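PDB 3KKS: integrase from Bovine immunodeficiency virus, which probably catalyses the insertion of viral DNA into host DNA, the deposited fragment being the catalytic core domain of this retroviral enzyme. Local coordinates for residues S25-I33 / E117-N128. Numbering follows the deposited sequence.
Sequences SGLVEAQVI and EAALSLALVSLN
Asn128 grips the backbone of Val28 with both ends of its side-chain amide. This joins helix 116-129 to edge strand 28-33 of the RNase H-like integrase core. Strand 28-33 and helical segment 117-128 run nearly antiparallel, at 175°, their axes coming within 8.5 Å. Val28 N donates to Asn128 OD1 at 2.9 Å, almost straight but tilted from the carbonyl plane. Asn128 ND2 donates to Val28 O at 2.7 Å, in the carbonyl plane and on a lone pair. The two bonds together should fix the rotation of the amide. CG of Asn128 lies beside its own backbone N (chi1 -60°), which carries the amide up to the strand. Leu27 crosses it at about a right angle, with CD2 against the amide.

Farther along, the contact is mostly apolar. The two methyls of Leu124 part against the strand: CD2 meets Val28 CG1 at 3.6 Å, while CD1 lies near Ala30 N. CD1 and CD2 of Leu120 each lie 3.9 Å from Ala30 CB. Within the sheet, strand 28-33 pairs antiparallel with strand 15-22, whose Ile17 also touches Ala30 and Leu120. At the Gly26 end, a water lies within hydrogen-bonding distance of both Gly26 O and Asn128 OD1, 2.8 Å from the latter.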
loop_
_atom_site.group_PDB
_atom_site.type_symbol
_atom_site.label_atom_id
_atom_site.label_comp_id
_atom_site.label_asym_id
_atom_site.label_seq_id
_atom_site.Cartn_x
_atom_site.Cartn_y
_atom_site.Cartn_z
ATOM N N SER A 25 5.129 6.668 -7.547
ATOM C CA SER A 25 4.109 6.386 -8.549
ATOM C C SER A 25 2.674 6.529 -8.046
ATOM O O SER A 25 1.758 6.710 -8.839
ATOM C CB SER A 25 4.300 4.971 -9.099
ATOM O OG SER A 25 4.039 4.016 -8.083
ATOM N N GLY A 26 2.474 6.456 -6.736
ATOM C CA GLY A 26 1.120 6.541 -6.219
ATOM C C GLY A 26 0.428 5.192 -6.354
ATOM O O GLY A 26 -0.750 5.055 -6.041
ATOM N N LEU A 27 1.161 4.189 -6.830
ATOM C CA LEU A 27 0.612 2.847 -7.008
ATOM C C LEU A 27 0.125 2.346 -5.659
ATOM O O LEU A 27 0.817 2.490 -4.651
ATOM C CB LEU A 27 1.684 1.895 -7.558
ATOM C CG LEU A 27 1.234 0.615 -8.282
ATOM C CD1 LEU A 27 2.447 -0.197 -8.684
ATOM C CD2 LEU A 27 0.367 -0.218 -7.389
ATOM N N VAL A 28 -1.059 1.748 -5.635
ATOM C CA VAL A 28 -1.606 1.248 -4.384
ATOM C C VAL A 28 -1.653 -0.266 -4.322
ATOM O O VAL A 28 -1.973 -0.929 -5.311
ATOM C CB VAL A 28 -3.046 1.758 -4.150
ATOM C CG1 VAL A 28 -3.545 1.301 -2.767
ATOM C CG2 VAL A 28 -3.086 3.274 -4.256
ATOM N N GLU A 29 -1.319 -0.796 -3.150
ATOM C CA GLU A 29 -1.364 -2.228 -2.878
ATOM C C GLU A 29 -2.132 -2.377 -1.578
ATOM O O GLU A 29 -1.918 -1.611 -0.639
ATOM C CB GLU A 29 0.030 -2.801 -2.705
ATOM C CG GLU A 29 0.457 -3.674 -3.855
ATOM C CD GLU A 29 -0.636 -4.637 -4.297
ATOM O OE1 GLU A 29 -1.219 -5.339 -3.435
ATOM O OE2 GLU A 29 -0.902 -4.690 -5.517
ATOM N N ALA A 30 -3.034 -3.345 -1.521
ATOM C CA ALA A 30 -3.831 -3.542 -0.316
ATOM C C ALA A 30 -4.167 -5.006 -0.171
ATOM O O ALA A 30 -4.113 -5.758 -1.144
ATOM C CB ALA A 30 -5.118 -2.703 -0.383
ATOM N N GLN A 31 -4.534 -5.405 1.040
ATOM C CA GLN A 31 -4.845 -6.803 1.303
ATOM C C GLN A 31 -5.759 -6.879 2.516
ATOM O O GLN A 31 -5.528 -6.184 3.499
ATOM C CB GLN A 31 -3.549 -7.554 1.619
ATOM C CG GLN A 31 -3.424 -8.923 1.003
ATOM C CD GLN A 31 -2.835 -8.882 -0.395
ATOM O OE1 GLN A 31 -3.409 -8.297 -1.311
ATOM N NE2 GLN A 31 -1.680 -9.509 -0.564
ATOM N N VAL A 32 -6.799 -7.702 2.449
ATOM C CA VAL A 32 -7.688 -7.866 3.597
ATOM C C VAL A 32 -6.958 -8.757 4.605
ATOM O O VAL A 32 -6.316 -9.727 4.212
ATOM C CB VAL A 32 -8.997 -8.591 3.223
ATOM C CG1 VAL A 32 -9.808 -8.868 4.490
ATOM C CG2 VAL A 32 -9.803 -7.763 2.250
ATOM N N ILE A 33 -7.045 -8.441 5.892
ATOM C CA ILE A 33 -6.390 -9.278 6.900
ATOM C C ILE A 33 -7.366 -9.693 8.019
ATOM O O ILE A 33 -8.287 -8.948 8.362
ATOM C CB ILE A 33 -5.159 -8.569 7.507
ATOM C CG1 ILE A 33 -5.554 -7.214 8.075
ATOM C CG2 ILE A 33 -4.075 -8.396 6.435
ATOM C CD1 ILE A 33 -4.416 -6.493 8.716
ATOM N N GLU A 117 -12.901 -9.042 -0.792
ATOM C CA GLU A 117 -11.594 -9.237 -1.399
ATOM C C GLU A 117 -11.651 -9.071 -2.922
ATOM O O GLU A 117 -10.731 -8.518 -3.515
ATOM C CB GLU A 117 -11.009 -10.608 -1.013
ATOM C CG GLU A 117 -12.028 -11.667 -0.608
ATOM C CD GLU A 117 -12.474 -11.576 0.853
ATOM O OE1 GLU A 117 -13.696 -11.608 1.091
ATOM O OE2 GLU A 117 -11.617 -11.493 1.760
ATOM N N ALA A 118 -12.722 -9.536 -3.557
ATOM C CA ALA A 118 -12.844 -9.375 -5.003
ATOM C C ALA A 118 -13.111 -7.893 -5.296
ATOM O O ALA A 118 -12.658 -7.353 -6.307
ATOM C CB ALA A 118 -13.983 -10.225 -5.538
ATOM N N ALA A 119 -13.856 -7.237 -4.412
ATOM C CA ALA A 119 -14.141 -5.818 -4.585
ATOM C C ALA A 119 -12.848 -5.010 -4.448
ATOM O O ALA A 119 -12.650 -4.025 -5.161
ATOM C CB ALA A 119 -15.162 -5.348 -3.552
ATOM N N LEU A 120 -11.974 -5.431 -3.535
ATOM C CA LEU A 120 -10.702 -4.744 -3.302
ATOM C C LEU A 120 -9.778 -4.867 -4.522
ATOM O O LEU A 120 -9.114 -3.910 -4.919
ATOM C CB LEU A 120 -10.006 -5.310 -2.046
ATOM C CG LEU A 120 -8.633 -4.694 -1.720
ATOM C CD1 LEU A 120 -8.770 -3.183 -1.575
ATOM C CD2 LEU A 120 -8.066 -5.294 -0.436
ATOM N N SER A 121 -9.735 -6.055 -5.112
ATOM C CA SER A 121 -8.924 -6.287 -6.302
ATOM C C SER A 121 -9.351 -5.350 -7.431
ATOM O O SER A 121 -8.518 -4.715 -8.076
ATOM C CB SER A 121 -9.073 -7.738 -6.774
ATOM O OG SER A 121 -8.319 -8.616 -5.961
ATOM N N LEU A 122 -10.650 -5.267 -7.683
ATOM C CA LEU A 122 -11.134 -4.392 -8.748
ATOM C C LEU A 122 -10.864 -2.926 -8.422
ATOM O O LEU A 122 -10.598 -2.127 -9.316
ATOM C CB LEU A 122 -12.628 -4.596 -8.977
ATOM C CG LEU A 122 -13.086 -5.927 -9.575
ATOM C CD1 LEU A 122 -14.608 -5.900 -9.683
ATOM C CD2 LEU A 122 -12.472 -6.141 -10.948
ATOM N N ALA A 123 -10.946 -2.577 -7.142
ATOM C CA ALA A 123 -10.695 -1.204 -6.725
ATOM C C ALA A 123 -9.231 -0.834 -6.981
ATOM O O ALA A 123 -8.934 0.306 -7.337
ATOM C CB ALA A 123 -11.028 -1.027 -5.246
ATOM N N LEU A 124 -8.325 -1.801 -6.809
ATOM C CA LEU A 124 -6.897 -1.559 -7.014
ATOM C C LEU A 124 -6.539 -1.475 -8.494
ATOM O O LEU A 124 -5.692 -0.684 -8.891
ATOM C CB LEU A 124 -6.069 -2.661 -6.338
ATOM C CG LEU A 124 -6.153 -2.639 -4.807
ATOM C CD1 LEU A 124 -5.648 -3.949 -4.216
ATOM C CD2 LEU A 124 -5.334 -1.457 -4.288
ATOM N N VAL A 125 -7.172 -2.316 -9.298
ATOM C CA VAL A 125 -6.956 -2.328 -10.733
ATOM C C VAL A 125 -7.381 -0.971 -11.304
ATOM O O VAL A 125 -6.730 -0.414 -12.192
ATOM C CB VAL A 125 -7.810 -3.425 -11.380
ATOM C CG1 VAL A 125 -7.899 -3.210 -12.878
ATOM C CG2 VAL A 125 -7.208 -4.779 -11.064
ATOM N N SER A 126 -8.492 -0.466 -10.778
ATOM C CA SER A 126 -9.058 0.812 -11.179
ATOM C C SER A 126 -8.101 1.957 -10.865
ATOM O O SER A 126 -7.830 2.808 -11.713
ATOM C CB SER A 126 -10.390 1.034 -10.439
ATOM O OG SER A 126 -10.894 2.346 -10.638
ATOM N N LEU A 127 -7.603 1.980 -9.637
ATOM C CA LEU A 127 -6.683 3.020 -9.194
ATOM C C LEU A 127 -5.351 2.989 -9.906
ATOM O O LEU A 127 -4.812 4.028 -10.282
ATOM C CB LEU A 127 -6.422 2.898 -7.690
ATOM C CG LEU A 127 -7.624 3.088 -6.761
ATOM C CD1 LEU A 127 -7.188 2.900 -5.330
ATOM C CD2 LEU A 127 -8.209 4.477 -6.959
ATOM N N ASN A 128 -4.822 1.789 -10.098
ATOM C CA ASN A 128 -3.519 1.631 -10.709
ATOM C C ASN A 128 -3.434 1.554 -12.216
ATOM O O ASN A 128 -2.433 1.977 -12.801
ATOM C CB ASN A 128 -2.841 0.398 -10.124
ATOM C CG ASN A 128 -2.643 0.506 -8.631
ATOM O OD1 ASN A 128 -2.490 1.604 -8.100
ATOM N ND2 ASN A 128 -2.621 -0.631 -7.945
HETATM O O HOH W 1 -3.041 4.345 -7.824
#